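PDB 4P5N: putative primary metabolism protein HVA1 from Cryptococcus neoformans, which may play a role in primary metabolism, is associated with fungal energy metabolism and affects virulence in mammals. Local coordinates for the interface of chains A and B. Numbering follows the deposited sequence. Chains: chain A/B, Hypothetical protein CNAG_02591.

The interface of chains A and B. Residues chain A 23, 28, 57, 61-63; chain B 43-46.
The imidazole of A:His28 meets chain B with its edge: the main-chain carbonyl oxygen of B:Ala43 lies in the ring plane on the NE2 and CE1 side, and the carboxylate of A:Asp57 lies in the same plane on the ND1 side. The phenol ring of A:Tyr23 instead turns a face to chain B, with B:Ala43 O 3.6 Å above its plane and offset toward the rim, while the methyl CB of B:Ala43 rests on CD1 and CE1. A:Tyr23 CG sits in the crowded position between the backbone N and the carbonyl carbon (chi1 65°), with the ring turned face-on to helix 39-44 of chain B. The carbonyl thus belongs to both rings, over one and at the edge of the other. It lies in the last turn of that helix, near the C-terminal end, which is docked against strands 18-23 and 26-36 of the Tudor-family domain. From A:His28 NE2 to B:Ala43 O is 2.9 Å, but the bond is strongly bent (122° at H) and weak. The internal bond from A:His28 ND1 to A:Asp57 OD2 is straighter, 2.7 Å long, and uses the anti lone pair of that oxygen. The bond fixes the ring's rotation, and the negative carboxylate may favour a protonated imidazole. A:Asp57 OD1 accepts a hydrogen bond from the backbone N-H of A:Lys61, which comes from above the carboxylate plane, with A:Lys61 N to A:Asp57 OD1 2.9 Å, so A:Asp57 ties the ring to the loop before strand 62-65. Water 1 links A:Asp57 OD2 to B:Glu44 O, and water 2 links the carbonyls A:Asp62 O and B:Lys45 O. B:Gly46 brings CA to 3.6 Å from A:His28 CE1. A:Lys61, bent at chi2, crosses B:Lys45 and the poorly ordered B:Glu44 obliquely, without a salt bridge. The patch recurs with chains exchanged in this two-fold interface, though the structure alone does not establish a dimer in solution. Beside B:Gly46, A:Val63 places CG1, anti to its backbone N, 4.1 Å from B:Gly46 O.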
loop_
_atom_site.group_PDB
_atom_site.type_symbol
_atom_site.label_atom_id
_atom_site.label_comp_id
_atom_site.label_asym_id
_atom_site.label_seq_id
_atom_site.Cartn_x
_atom_site.Cartn_y
_atom_site.Cartn_z
ATOM N N TYR A 23 -3.879 13.651 -7.475
ATOM C CA TYR A 23 -4.854 13.849 -6.408
ATOM C C TYR A 23 -4.903 15.339 -6.097
ATOM O O TYR A 23 -4.089 16.103 -6.617
ATOM C CB TYR A 23 -4.513 12.987 -5.178
ATOM C CG TYR A 23 -3.200 13.356 -4.495
ATOM C CD1 TYR A 23 -3.169 14.319 -3.491
ATOM C CD2 TYR A 23 -2.002 12.728 -4.853
ATOM C CE1 TYR A 23 -1.987 14.666 -2.858
ATOM C CE2 TYR A 23 -0.811 13.065 -4.221
ATOM C CZ TYR A 23 -0.811 14.036 -3.232
ATOM O OH TYR A 23 0.358 14.375 -2.605
ATOM N N HIS A 28 1.150 11.027 -7.809
ATOM C CA HIS A 28 2.081 9.907 -7.641
ATOM C C HIS A 28 2.500 9.465 -9.024
ATOM O O HIS A 28 1.664 9.011 -9.826
ATOM C CB HIS A 28 1.424 8.751 -6.900
ATOM C CG HIS A 28 0.897 9.145 -5.562
ATOM N ND1 HIS A 28 1.721 9.454 -4.501
ATOM C CD2 HIS A 28 -0.371 9.336 -5.125
ATOM C CE1 HIS A 28 0.984 9.791 -3.456
ATOM N NE2 HIS A 28 -0.290 9.730 -3.811
ATOM N N ASP A 57 6.818 6.220 -6.005
ATOM C CA ASP A 57 6.577 7.542 -6.560
ATOM C C ASP A 57 7.791 8.465 -6.448
ATOM O O ASP A 57 8.868 8.044 -5.984
ATOM C CB ASP A 57 5.284 8.181 -6.004
ATOM C CG ASP A 57 5.428 8.749 -4.608
ATOM O OD1 ASP A 57 6.539 8.791 -4.029
ATOM O OD2 ASP A 57 4.387 9.215 -4.079
ATOM N N LYS A 61 7.847 6.954 -2.176
ATOM C CA LYS A 61 6.789 6.233 -1.450
ATOM C C LYS A 61 6.326 5.045 -2.286
ATOM O O LYS A 61 6.013 5.202 -3.468
ATOM C CB LYS A 61 5.581 7.150 -1.187
ATOM C CG LYS A 61 5.894 8.466 -0.489
ATOM C CD LYS A 61 6.643 8.254 0.804
ATOM C CE LYS A 61 6.928 9.577 1.501
ATOM N NZ LYS A 61 7.835 9.330 2.652
ATOM N N ASP A 62 6.232 3.868 -1.661
ATOM C CA ASP A 62 5.710 2.687 -2.359
ATOM C C ASP A 62 4.194 2.787 -2.371
ATOM O O ASP A 62 3.567 2.892 -1.306
ATOM C CB ASP A 62 6.198 1.372 -1.734
ATOM C CG ASP A 62 7.705 1.145 -1.932
ATOM O OD1 ASP A 62 8.389 2.012 -2.527
ATOM O OD2 ASP A 62 8.214 0.088 -1.497
ATOM N N VAL A 63 3.633 2.806 -3.580
ATOM C CA VAL A 63 2.192 2.979 -3.822
ATOM C C VAL A 63 1.630 1.720 -4.493
ATOM O O VAL A 63 2.280 1.094 -5.329
ATOM C CB VAL A 63 1.931 4.220 -4.732
ATOM C CG1 VAL A 63 0.450 4.389 -5.072
ATOM C CG2 VAL A 63 2.480 5.479 -4.074
ATOM N N ALA B 43 -2.902 10.941 1.560
ATOM C CA ALA B 43 -2.734 11.267 0.144
ATOM C C ALA B 43 -1.257 11.381 -0.202
ATOM O O ALA B 43 -0.820 10.843 -1.211
ATOM C CB ALA B 43 -3.477 12.546 -0.204
ATOM N N GLU B 44 -0.484 12.062 0.641
ATOM C CA GLU B 44 0.950 12.174 0.415
ATOM C C GLU B 44 1.616 10.796 0.336
ATOM O O GLU B 44 2.535 10.584 -0.466
ATOM C CB GLU B 44 1.602 13.023 1.510
ATOM C CG GLU B 44 3.119 13.137 1.416
ATOM C CD GLU B 44 3.812 13.220 2.772
ATOM O OE1 GLU B 44 3.244 13.804 3.724
ATOM O OE2 GLU B 44 4.947 12.700 2.881
ATOM N N LYS B 45 1.165 9.867 1.173
ATOM C CA LYS B 45 1.779 8.542 1.217
ATOM C C LYS B 45 1.126 7.525 0.278
ATOM O O LYS B 45 1.529 6.367 0.257
ATOM C CB LYS B 45 1.917 8.043 2.670
ATOM C CG LYS B 45 2.962 8.891 3.390
ATOM C CD LYS B 45 3.482 8.331 4.695
ATOM C CE LYS B 45 4.678 9.151 5.161
ATOM N NZ LYS B 45 5.465 8.405 6.185
ATOM N N GLY B 46 0.152 7.972 -0.517
ATOM C CA GLY B 46 -0.525 7.121 -1.484
ATOM C C GLY B 46 -1.356 6.004 -0.878
ATOM O O GLY B 46 -1.463 4.915 -1.449
HETATM O O HOH W 1 4.239 11.417 -2.468
HETATM O O HOH W 2 3.399 4.515 1.021
#